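Long-range contacts in isomaltodextranase (Arthrobacter globiformis, PDB 5AWO), which hydrolyses alpha-1,6-glucosidic linkages of dextran-like polysaccharides, removing successive isomaltose units from the non-reducing chain ends: residues R531-S542 / F564-V575; K469-A478 / N602-M610. All blocks are in the same frame, centred on the assembly; numbering follows the deposited sequence.

Contact 1. Residues R531-S542 / F564-V575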
loop_
_atom_site.group_PDB
_atom_site.type_symbol
_atom_site.label_atom_id
_atom_site.label_comp_id
_atom_site.label_asym_id
_atom_site.label_seq_id
_atom_site.Cartn_x
_atom_site.Cartn_y
_atom_site.Cartn_z
ATOM N N ARG A 531 -0.673 13.073 25.136
ATOM C CA ARG A 531 -1.709 12.434 25.944
ATOM C C ARG A 531 -2.234 11.171 25.258
ATOM O O ARG A 531 -2.280 11.119 24.028
ATOM C CB ARG A 531 -2.859 13.404 26.229
ATOM C CG ARG A 531 -2.505 14.537 27.197
ATOM C CD ARG A 531 -3.669 15.496 27.427
ATOM N NE ARG A 531 -4.038 16.251 26.226
ATOM C CZ ARG A 531 -3.332 17.251 25.692
ATOM N NH1 ARG A 531 -2.189 17.674 26.242
ATOM N NH2 ARG A 531 -3.779 17.844 24.582
ATOM N N TYR A 532 -2.640 10.183 26.051
ATOM C CA TYR A 532 -3.145 8.897 25.559
ATOM C C TYR A 532 -4.486 8.586 26.228
ATOM O O TYR A 532 -4.535 8.383 27.451
ATOM C CB TYR A 532 -2.162 7.760 25.901
ATOM C CG TYR A 532 -0.700 7.983 25.606
ATOM C CD1 TYR A 532 0.129 8.671 26.506
ATOM C CD2 TYR A 532 -0.094 7.430 24.474
ATOM C CE1 TYR A 532 1.476 8.838 26.247
ATOM C CE2 TYR A 532 1.252 7.606 24.201
ATOM C CZ TYR A 532 2.056 8.305 25.092
ATOM O OH TYR A 532 3.394 8.458 24.796
ATOM N N ARG A 533 -5.586 8.564 25.474
ATOM C CA ARG A 533 -6.861 8.153 26.045
ATOM C C ARG A 533 -6.985 6.650 25.901
ATOM O O ARG A 533 -6.884 6.115 24.782
ATOM C CB ARG A 533 -8.076 8.867 25.424
ATOM C CG ARG A 533 -9.363 8.639 26.201
ATOM C CD ARG A 533 -10.509 9.535 25.755
ATOM N NE ARG A 533 -11.619 9.533 26.717
ATOM C CZ ARG A 533 -12.782 8.898 26.590
ATOM N NH1 ARG A 533 -13.079 8.180 25.509
ATOM N NH2 ARG A 533 -13.697 9.000 27.542
ATOM N N TYR A 534 -7.223 5.976 27.020
ATOM C CA TYR A 534 -7.079 4.531 27.105
ATOM C C TYR A 534 -8.096 3.915 28.071
ATOM O O TYR A 534 -8.684 4.622 28.898
ATOM C CB TYR A 534 -5.657 4.191 27.592
ATOM C CG TYR A 534 -5.508 4.374 29.093
ATOM C CD1 TYR A 534 -5.259 5.629 29.635
ATOM C CD2 TYR A 534 -5.685 3.304 29.957
ATOM C CE1 TYR A 534 -5.152 5.809 31.011
ATOM C CE2 TYR A 534 -5.586 3.478 31.334
ATOM C CZ TYR A 534 -5.330 4.732 31.843
ATOM O OH TYR A 534 -5.236 4.906 33.219
ATOM N N ALA A 535 -8.305 2.610 27.954
ATOM C CA ALA A 535 -8.994 1.803 28.975
ATOM C C ALA A 535 -8.025 0.699 29.449
ATOM O O ALA A 535 -7.185 0.218 28.677
ATOM C CB ALA A 535 -10.262 1.187 28.429
ATOM N N ASN A 536 -8.136 0.324 30.725
ATOM C CA ASN A 536 -7.343 -0.766 31.317
ATOM C C ASN A 536 -8.012 -1.248 32.594
ATOM O O ASN A 536 -7.892 -0.592 33.629
ATOM C CB ASN A 536 -5.930 -0.299 31.661
ATOM C CG ASN A 536 -5.184 -1.278 32.575
ATOM O OD1 ASN A 536 -5.519 -2.452 32.645
ATOM N ND2 ASN A 536 -4.175 -0.784 33.258
ATOM N N ALA A 537 -8.728 -2.352 32.496
ATOM C CA ALA A 537 -9.366 -2.978 33.654
ATOM C C ALA A 537 -8.746 -4.338 33.898
ATOM O O ALA A 537 -9.447 -5.291 34.175
ATOM C CB ALA A 537 -10.863 -3.111 33.440
ATOM N N THR A 538 -7.427 -4.420 33.764
ATOM C CA THR A 538 -6.707 -5.663 34.053
ATOM C C THR A 538 -6.567 -5.919 35.559
ATOM O O THR A 538 -6.198 -7.023 35.957
ATOM C CB THR A 538 -5.292 -5.661 33.471
ATOM O OG1 THR A 538 -4.574 -4.528 33.952
ATOM C CG2 THR A 538 -5.342 -5.654 31.920
ATOM N N GLY A 539 -6.818 -4.895 36.368
ATOM C CA GLY A 539 -6.663 -4.996 37.830
ATOM C C GLY A 539 -5.326 -4.485 38.331
ATOM O O GLY A 539 -5.021 -4.603 39.520
ATOM N N ASP A 540 -4.514 -3.923 37.441
ATOM C CA ASP A 540 -3.182 -3.448 37.783
ATOM C C ASP A 540 -2.705 -2.468 36.707
ATOM O O ASP A 540 -3.306 -2.388 35.622
ATOM C CB ASP A 540 -2.231 -4.651 37.897
ATOM C CG ASP A 540 -1.020 -4.391 38.794
ATOM O OD1 ASP A 540 -0.708 -3.231 39.136
ATOM O OD2 ASP A 540 -0.338 -5.381 39.129
ATOM N N THR A 541 -1.669 -1.697 37.016
ATOM C CA THR A 541 -1.031 -0.826 36.038
ATOM C C THR A 541 -0.624 -1.673 34.824
ATOM O O THR A 541 -0.122 -2.799 34.961
ATOM C CB THR A 541 0.203 -0.100 36.625
ATOM O OG1 THR A 541 -0.198 0.738 37.721
ATOM C CG2 THR A 541 0.893 0.769 35.585
ATOM N N SER A 542 -0.897 -1.149 33.634
ATOM C CA SER A 542 -0.397 -1.753 32.403
ATOM C C SER A 542 0.684 -0.853 31.815
ATOM O O SER A 542 0.769 0.326 32.142
ATOM C CB SER A 542 -1.532 -1.929 31.407
ATOM O OG SER A 542 -2.487 -2.855 31.851
ATOM N N PHE A 564 0.131 2.981 32.454
ATOM C CA PHE A 564 -1.299 3.200 32.285
ATOM C C PHE A 564 -2.067 2.617 33.488
ATOM O O PHE A 564 -2.240 1.407 33.585
ATOM C CB PHE A 564 -1.774 2.537 30.979
ATOM C CG PHE A 564 -1.183 3.150 29.738
ATOM C CD1 PHE A 564 0.046 2.731 29.250
ATOM C CD2 PHE A 564 -1.863 4.145 29.047
ATOM C CE1 PHE A 564 0.594 3.297 28.105
ATOM C CE2 PHE A 564 -1.312 4.714 27.905
ATOM C CZ PHE A 564 -0.088 4.293 27.433
ATOM N N PRO A 565 -2.539 3.484 34.410
ATOM C CA PRO A 565 -3.207 2.999 35.637
ATOM C C PRO A 565 -4.453 2.151 35.403
ATOM O O PRO A 565 -5.219 2.418 34.464
ATOM C CB PRO A 565 -3.572 4.296 36.375
ATOM C CG PRO A 565 -2.589 5.304 35.902
ATOM C CD PRO A 565 -2.249 4.925 34.472
ATOM N N GLY A 566 -4.650 1.136 36.244
ATOM C CA GLY A 566 -5.843 0.303 36.211
ATOM C C GLY A 566 -7.064 1.123 36.598
ATOM O O GLY A 566 -6.981 2.005 37.463
ATOM N N LEU A 567 -8.183 0.834 35.943
ATOM C CA LEU A 567 -9.452 1.512 36.160
ATOM C C LEU A 567 -10.512 0.456 36.428
ATOM O O LEU A 567 -10.298 -0.728 36.179
ATOM C CB LEU A 567 -9.822 2.364 34.928
ATOM C CG LEU A 567 -8.795 3.411 34.476
ATOM C CD1 LEU A 567 -9.189 4.036 33.141
ATOM C CD2 LEU A 567 -8.599 4.499 35.515
ATOM N N ALA A 568 -11.674 0.880 36.918
ATOM C CA ALA A 568 -12.644 -0.050 37.486
ATOM C C ALA A 568 -13.212 -1.043 36.495
ATOM O O ALA A 568 -13.385 -2.220 36.810
ATOM C CB ALA A 568 -13.782 0.721 38.148
ATOM N N THR A 569 -13.538 -0.566 35.297
ATOM C CA THR A 569 -14.182 -1.420 34.319
ATOM C C THR A 569 -13.591 -1.092 32.956
ATOM O O THR A 569 -12.959 -0.067 32.789
ATOM C CB THR A 569 -15.695 -1.174 34.261
ATOM O OG1 THR A 569 -15.939 0.119 33.710
ATOM C CG2 THR A 569 -16.349 -1.258 35.672
ATOM N N TRP A 570 -13.799 -1.992 32.014
ATOM C CA TRP A 570 -13.376 -1.771 30.631
ATOM C C TRP A 570 -14.147 -0.629 29.951
ATOM O O TRP A 570 -13.672 -0.121 28.937
ATOM C CB TRP A 570 -13.480 -3.070 29.824
ATOM C CG TRP A 570 -12.329 -4.017 30.107
ATOM C CD1 TRP A 570 -12.402 -5.225 30.749
ATOM C CD2 TRP A 570 -10.946 -3.820 29.778
ATOM N NE1 TRP A 570 -11.149 -5.785 30.836
ATOM C CE2 TRP A 570 -10.236 -4.948 30.256
ATOM C CE3 TRP A 570 -10.232 -2.799 29.132
ATOM C CZ2 TRP A 570 -8.856 -5.086 30.094
ATOM C CZ3 TRP A 570 -8.876 -2.937 28.969
ATOM C CH2 TRP A 570 -8.194 -4.070 29.448
ATOM N N ASP A 571 -15.295 -0.222 30.518
ATOM C CA ASP A 571 -16.066 0.973 30.080
ATOM C C ASP A 571 -15.554 2.306 30.639
ATOM O O ASP A 571 -16.115 3.359 30.336
ATOM C CB ASP A 571 -17.530 0.882 30.542
ATOM C CG ASP A 571 -18.284 -0.248 29.915
ATOM O OD1 ASP A 571 -17.685 -1.011 29.127
ATOM O OD2 ASP A 571 -19.490 -0.381 30.230
ATOM N N THR A 572 -14.536 2.266 31.491
ATOM C CA THR A 572 -13.932 3.463 32.034
ATOM C C THR A 572 -12.721 3.867 31.200
ATOM O O THR A 572 -11.874 3.029 30.907
ATOM C CB THR A 572 -13.478 3.227 33.501
ATOM O OG1 THR A 572 -14.532 2.580 34.218
ATOM C CG2 THR A 572 -13.138 4.519 34.184
ATOM N N TRP A 573 -12.622 5.156 30.878
ATOM C CA TRP A 573 -11.529 5.693 30.080
ATOM C C TRP A 573 -10.748 6.734 30.871
ATOM O O TRP A 573 -11.333 7.572 31.585
ATOM C CB TRP A 573 -12.081 6.297 28.760
ATOM C CG TRP A 573 -12.822 5.262 27.944
ATOM C CD1 TRP A 573 -14.113 4.897 28.070
ATOM C CD2 TRP A 573 -12.279 4.444 26.888
ATOM N NE1 TRP A 573 -14.425 3.891 27.176
ATOM C CE2 TRP A 573 -13.310 3.602 26.438
ATOM C CE3 TRP A 573 -11.022 4.341 26.297
ATOM C CZ2 TRP A 573 -13.123 2.661 25.416
ATOM C CZ3 TRP A 573 -10.836 3.409 25.296
ATOM C CH2 TRP A 573 -11.872 2.585 24.869
ATOM N N GLY A 574 -9.428 6.678 30.763
ATOM C CA GLY A 574 -8.562 7.696 31.336
ATOM C C GLY A 574 -7.625 8.304 30.318
ATOM O O GLY A 574 -7.572 7.862 29.166
ATOM N N VAL A 575 -6.905 9.330 30.734
ATOM C CA VAL A 575 -5.904 9.984 29.924
ATOM C C VAL A 575 -4.563 9.941 30.650
ATOM O O VAL A 575 -4.408 10.528 31.733
ATOM C CB VAL A 575 -6.293 11.445 29.609
ATOM C CG1 VAL A 575 -5.235 12.094 28.736
ATOM C CG2 VAL A 575 -7.680 11.496 28.964
HETATM O O HOH W 1 -13.432 9.665 30.423
HETATM O O HOH W 2 -10.398 0.986 31.885
HETATM O O HOH W 3 -8.139 -2.329 36.727
HETATM O O HOH W 4 -2.815 0.924 38.503
#

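Contact 2. Residues K469-A478 / N602-M610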
loop_
_atom_site.group_PDB
_atom_site.type_symbol
_atom_site.label_atom_id
_atom_site.label_comp_id
_atom_site.label_asym_id
_atom_site.label_seq_id
_atom_site.Cartn_x
_atom_site.Cartn_y
_atom_site.Cartn_z
ATOM N N LYS A 469 -7.047 24.213 15.940
ATOM C CA LYS A 469 -6.233 23.743 17.064
ATOM C C LYS A 469 -6.163 24.796 18.167
ATOM O O LYS A 469 -5.622 25.875 17.953
ATOM C CB LYS A 469 -4.822 23.416 16.581
ATOM C CG LYS A 469 -4.778 22.274 15.577
ATOM C CD LYS A 469 -3.378 22.041 15.078
ATOM C CE LYS A 469 -3.327 20.882 14.096
ATOM N NZ LYS A 469 -1.924 20.480 13.820
ATOM N N MET A 470 -6.739 24.488 19.324
ATOM C CA MET A 470 -6.521 25.288 20.531
ATOM C C MET A 470 -5.126 24.967 21.053
ATOM O O MET A 470 -4.786 23.796 21.233
ATOM C CB MET A 470 -7.550 24.951 21.610
ATOM C CG MET A 470 -8.942 25.518 21.387
ATOM S SD MET A 470 -10.071 25.014 22.706
ATOM C CE MET A 470 -11.638 25.581 22.044
ATOM N N HIS A 471 -4.320 26.002 21.286
ATOM C CA HIS A 471 -2.936 25.854 21.778
ATOM C C HIS A 471 -2.142 24.693 21.148
ATOM O O HIS A 471 -1.342 24.024 21.815
ATOM C CB HIS A 471 -2.901 25.793 23.323
ATOM C CG HIS A 471 -4.161 25.275 23.951
ATOM N ND1 HIS A 471 -5.218 26.095 24.285
ATOM C CD2 HIS A 471 -4.527 24.023 24.318
ATOM C CE1 HIS A 471 -6.182 25.371 24.825
ATOM N NE2 HIS A 471 -5.789 24.110 24.855
ATOM N N GLY A 472 -2.353 24.475 19.852
ATOM C CA GLY A 472 -1.639 23.447 19.111
ATOM C C GLY A 472 -2.105 22.019 19.338
ATOM O O GLY A 472 -1.467 21.082 18.849
ATOM N N THR A 473 -3.209 21.842 20.058
ATOM C CA THR A 473 -3.690 20.499 20.396
ATOM C C THR A 473 -4.188 19.762 19.148
ATOM O O THR A 473 -5.160 20.179 18.525
ATOM C CB THR A 473 -4.815 20.540 21.433
ATOM O OG1 THR A 473 -4.309 21.074 22.665
ATOM C CG2 THR A 473 -5.367 19.148 21.700
ATOM N N THR A 474 -3.532 18.653 18.835
ATOM C CA THR A 474 -3.891 17.826 17.676
ATOM C C THR A 474 -4.269 16.425 18.154
ATOM O O THR A 474 -3.426 15.733 18.745
ATOM C CB THR A 474 -2.713 17.718 16.713
ATOM O OG1 THR A 474 -2.171 19.021 16.451
ATOM C CG2 THR A 474 -3.153 17.074 15.392
ATOM N N ARG A 475 -5.506 16.005 17.871
ATOM C CA ARG A 475 -5.970 14.654 18.204
ATOM C C ARG A 475 -5.863 13.695 16.995
ATOM O O ARG A 475 -6.367 14.001 15.916
ATOM C CB ARG A 475 -7.415 14.656 18.704
ATOM C CG ARG A 475 -7.954 13.281 19.070
ATOM C CD ARG A 475 -9.368 13.269 19.544
ATOM N NE ARG A 475 -9.515 13.987 20.822
ATOM C CZ ARG A 475 -10.661 14.112 21.484
ATOM N NH1 ARG A 475 -11.806 13.601 21.027
ATOM N NH2 ARG A 475 -10.673 14.803 22.635
ATOM N N TYR A 476 -5.282 12.528 17.253
ATOM C CA TYR A 476 -5.162 11.410 16.307
ATOM C C TYR A 476 -5.940 10.205 16.820
ATOM O O TYR A 476 -5.470 9.496 17.706
ATOM C CB TYR A 476 -3.702 11.033 16.127
ATOM C CG TYR A 476 -2.857 12.159 15.638
ATOM C CD1 TYR A 476 -2.366 13.117 16.520
ATOM C CD2 TYR A 476 -2.576 12.320 14.277
ATOM C CE1 TYR A 476 -1.581 14.161 16.068
ATOM C CE2 TYR A 476 -1.791 13.357 13.814
ATOM C CZ TYR A 476 -1.307 14.299 14.706
ATOM O OH TYR A 476 -0.523 15.323 14.217
ATOM N N PRO A 477 -7.136 9.938 16.259
ATOM C CA PRO A 477 -7.905 8.762 16.623
ATOM C C PRO A 477 -7.227 7.445 16.239
ATOM O O PRO A 477 -6.751 7.292 15.118
ATOM C CB PRO A 477 -9.202 8.936 15.831
ATOM C CG PRO A 477 -9.311 10.413 15.651
ATOM C CD PRO A 477 -7.920 10.817 15.362
ATOM N N ALA A 478 -7.164 6.495 17.165
ATOM C CA ALA A 478 -6.445 5.247 16.906
ATOM C C ALA A 478 -7.157 4.390 15.865
ATOM O O ALA A 478 -6.497 3.640 15.128
ATOM C CB ALA A 478 -6.272 4.456 18.207
ATOM N N ASN A 602 -6.742 -0.732 25.982
ATOM C CA ASN A 602 -7.424 -0.365 24.728
ATOM C C ASN A 602 -7.102 1.096 24.488
ATOM O O ASN A 602 -7.085 1.890 25.428
ATOM C CB ASN A 602 -8.911 -0.588 24.832
ATOM C CG ASN A 602 -9.279 -2.059 24.885
ATOM O OD1 ASN A 602 -8.569 -2.902 24.345
ATOM N ND2 ASN A 602 -10.398 -2.379 25.529
ATOM N N LEU A 603 -6.826 1.476 23.242
ATOM C CA LEU A 603 -6.385 2.821 22.948
ATOM C C LEU A 603 -7.409 3.540 22.083
ATOM O O LEU A 603 -7.762 3.048 21.009
ATOM C CB LEU A 603 -5.025 2.813 22.245
ATOM C CG LEU A 603 -4.407 4.176 21.980
ATOM C CD1 LEU A 603 -3.949 4.855 23.277
ATOM C CD2 LEU A 603 -3.251 4.061 21.011
ATOM N N ASN A 604 -7.861 4.706 22.544
ATOM C CA ASN A 604 -8.818 5.532 21.801
ATOM C C ASN A 604 -8.140 6.563 20.923
ATOM O O ASN A 604 -8.462 6.676 19.734
ATOM C CB ASN A 604 -9.748 6.228 22.787
ATOM C CG ASN A 604 -11.004 6.778 22.139
ATOM O OD1 ASN A 604 -11.347 6.496 20.968
ATOM N ND2 ASN A 604 -11.714 7.540 22.900
ATOM N N TRP A 605 -7.202 7.327 21.467
ATOM C CA TRP A 605 -6.510 8.344 20.717
ATOM C C TRP A 605 -5.241 8.792 21.388
ATOM O O TRP A 605 -5.022 8.473 22.572
ATOM C CB TRP A 605 -7.418 9.545 20.411
ATOM C CG TRP A 605 -8.212 10.223 21.551
ATOM C CD1 TRP A 605 -9.548 10.220 21.692
ATOM C CD2 TRP A 605 -7.702 11.066 22.613
ATOM N NE1 TRP A 605 -9.937 10.992 22.782
ATOM C CE2 TRP A 605 -8.813 11.517 23.356
ATOM C CE3 TRP A 605 -6.425 11.478 23.000
ATOM C CZ2 TRP A 605 -8.677 12.348 24.484
ATOM C CZ3 TRP A 605 -6.296 12.307 24.127
ATOM C CH2 TRP A 605 -7.418 12.725 24.840
ATOM N N ILE A 606 -4.375 9.448 20.636
ATOM C CA ILE A 606 -3.329 10.283 21.211
ATOM C C ILE A 606 -3.609 11.750 20.876
ATOM O O ILE A 606 -4.303 12.068 19.900
ATOM C CB ILE A 606 -1.891 9.889 20.788
ATOM C CG1 ILE A 606 -1.637 10.157 19.297
ATOM C CG2 ILE A 606 -1.606 8.430 21.128
ATOM C CD1 ILE A 606 -0.184 10.046 18.927
ATOM N N GLU A 607 -3.094 12.641 21.714
ATOM C CA GLU A 607 -3.123 14.075 21.463
ATOM C C GLU A 607 -1.738 14.643 21.626
ATOM O O GLU A 607 -0.996 14.231 22.532
ATOM C CB GLU A 607 -4.096 14.779 22.396
ATOM C CG GLU A 607 -5.513 14.794 21.881
ATOM C CD GLU A 607 -6.454 15.571 22.759
ATOM O OE1 GLU A 607 -5.965 16.220 23.729
ATOM O OE2 GLU A 607 -7.669 15.541 22.477
ATOM N N LEU A 608 -1.369 15.548 20.727
ATOM C CA LEU A 608 -0.119 16.278 20.824
ATOM C C LEU A 608 -0.435 17.758 20.923
ATOM O O LEU A 608 -1.443 18.230 20.379
ATOM C CB LEU A 608 0.770 16.033 19.607
ATOM C CG LEU A 608 1.573 14.740 19.547
ATOM C CD1 LEU A 608 2.642 14.723 20.640
ATOM C CD2 LEU A 608 0.664 13.521 19.636
ATOM N N ASP A 609 0.429 18.480 21.642
ATOM C CA ASP A 609 0.414 19.940 21.670
ATOM C C ASP A 609 1.664 20.427 20.960
ATOM O O ASP A 609 2.745 20.444 21.541
ATOM C CB ASP A 609 0.398 20.453 23.111
ATOM C CG ASP A 609 -0.824 20.007 23.883
ATOM O OD1 ASP A 609 -1.886 19.740 23.275
ATOM O OD2 ASP A 609 -0.731 19.932 25.118
ATOM N N MET A 610 1.522 20.802 19.689
ATOM C CA MET A 610 2.668 21.197 18.874
ATOM C C MET A 610 2.779 22.716 18.807
ATOM O O MET A 610 1.941 23.427 19.357
ATOM C CB MET A 610 2.603 20.568 17.470
ATOM C CG MET A 610 1.330 20.811 16.669
ATOM S SD MET A 610 1.349 19.919 15.097
ATOM C CE MET A 610 1.102 18.229 15.648
ATOM O OXT MET A 610 3.717 23.260 18.223
#

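Contact 1. Residues R531-S542 / F564-V575
In the beta-sandwich of the C-terminal CBM35 module, Tyr534 and Gly574 form an antiparallel hydrogen-bonded pair where strands 526-535 and 574-582 meet. Tyr534 N gives to Gly574 O, and Gly574 N returns a bond to Tyr534 O. Beyond this pair both chains leave the sheet as loops, and Ser542 and Phe564 pair again in the other sheet.

Aromatic side chains fill the space between. Phe564 turns its ring edge to the faces of both Tyr532 and Tyr534, steeply inclined in both. Phe564 CD2 lies 3.7 Å from Tyr534 CG. The opposite face of Tyr534 rests on the backbone of Gly574. Tyr534 CG sits between its own N and carbonyl carbon (chi1 78°), which lays the ring across Gly574 and carries Tyr534 OH to Pro565 O, a bond of 2.8 Å.

Asn536 ties the loops together. Asn536 ND2 gives to Phe564 O at 2.9 Å and also to Asp540 O. Its OD1 takes Thr538 N, an Asx turn, and Thr538 OG1. Ser542 N reaches Phe564 O from the opposite face of that carbonyl. A water joins Asn536 N to Thr569 O and Thr572 O.

Ala535 CB lies over one face of the Trp573 indole. Arg533 NH1, hydrogen-bonded to Gly495 O, lies over the rim of the opposite face, its guanidinium centred on Trp573 CB. Ala537 CB stands 3.5 Å above the centroid of the five-membered ring of Trp570, only 1° off its normal.

Contact 2. Residues K469-A478 / N602-M610
Glu607 OE2 is gripped by two nitrogens of Arg475, NE at 2.9 Å and NH2 at 3.1 Å. This is a side-on salt bridge to one oxygen. NE meets the anti lone pair of OE2, while NH2 comes in nearly along the C-O axis. The guanidinium and carboxylate are nearly coplanar. The same guanidinium lies flat on Trp605, planes 9° apart, and Arg475 CD sits over the five-membered ring. Trp605 NE1 hydrogen-bonds Asp497. The Arg475 chain runs out straight, CG anti to the backbone N, and bends at chi3 (-66°), which folds the group over the indole. An alanine here is likely to leave Glu607 OE2 without these two donors and the indole without its stacked partner.

Strands 473-477 and 602-609 run antiparallel in the CBM35 beta-sandwich. Thr474 pairs with Leu608 and Tyr476 with Ile606 through backbone hydrogen bonds. Ala478 N extends the run to Asn604 O, beside a classic beta bulge in which Asn604 and Trp605 both face Arg533.

Gly472 O takes Met610 N and Thr474 OG1 from opposite faces of its plane.

The other oxygen of Glu607, OE1, is paired with Arg531. A carboxylate held between two arginines would probably stay ionised in this buried setting.

Overall arrangement
Both contacts lie in the C-terminal carbohydrate-binding module, on the same side of the chain's centre and away from the catalytic nucleophile and proton donor. Their centres are about 18 Å apart. Contact 2 pairs the first and last strands of the module, and contact 1 lies within the chain between them. They meet in one antiparallel sheet, where strands 526-535 and 601-609 are neighbours. Among the strands of these contacts the order is 473-477, 601-609, 526-535, 574-582. A salt bridge from Arg531 to Asp609 and backbone bonds of Arg533 with Asn604 and Trp605 join the two. Contact 1 also reaches the second sheet, through strands 542-549 and 555-564, while contact 2 joins the chain ends of the module.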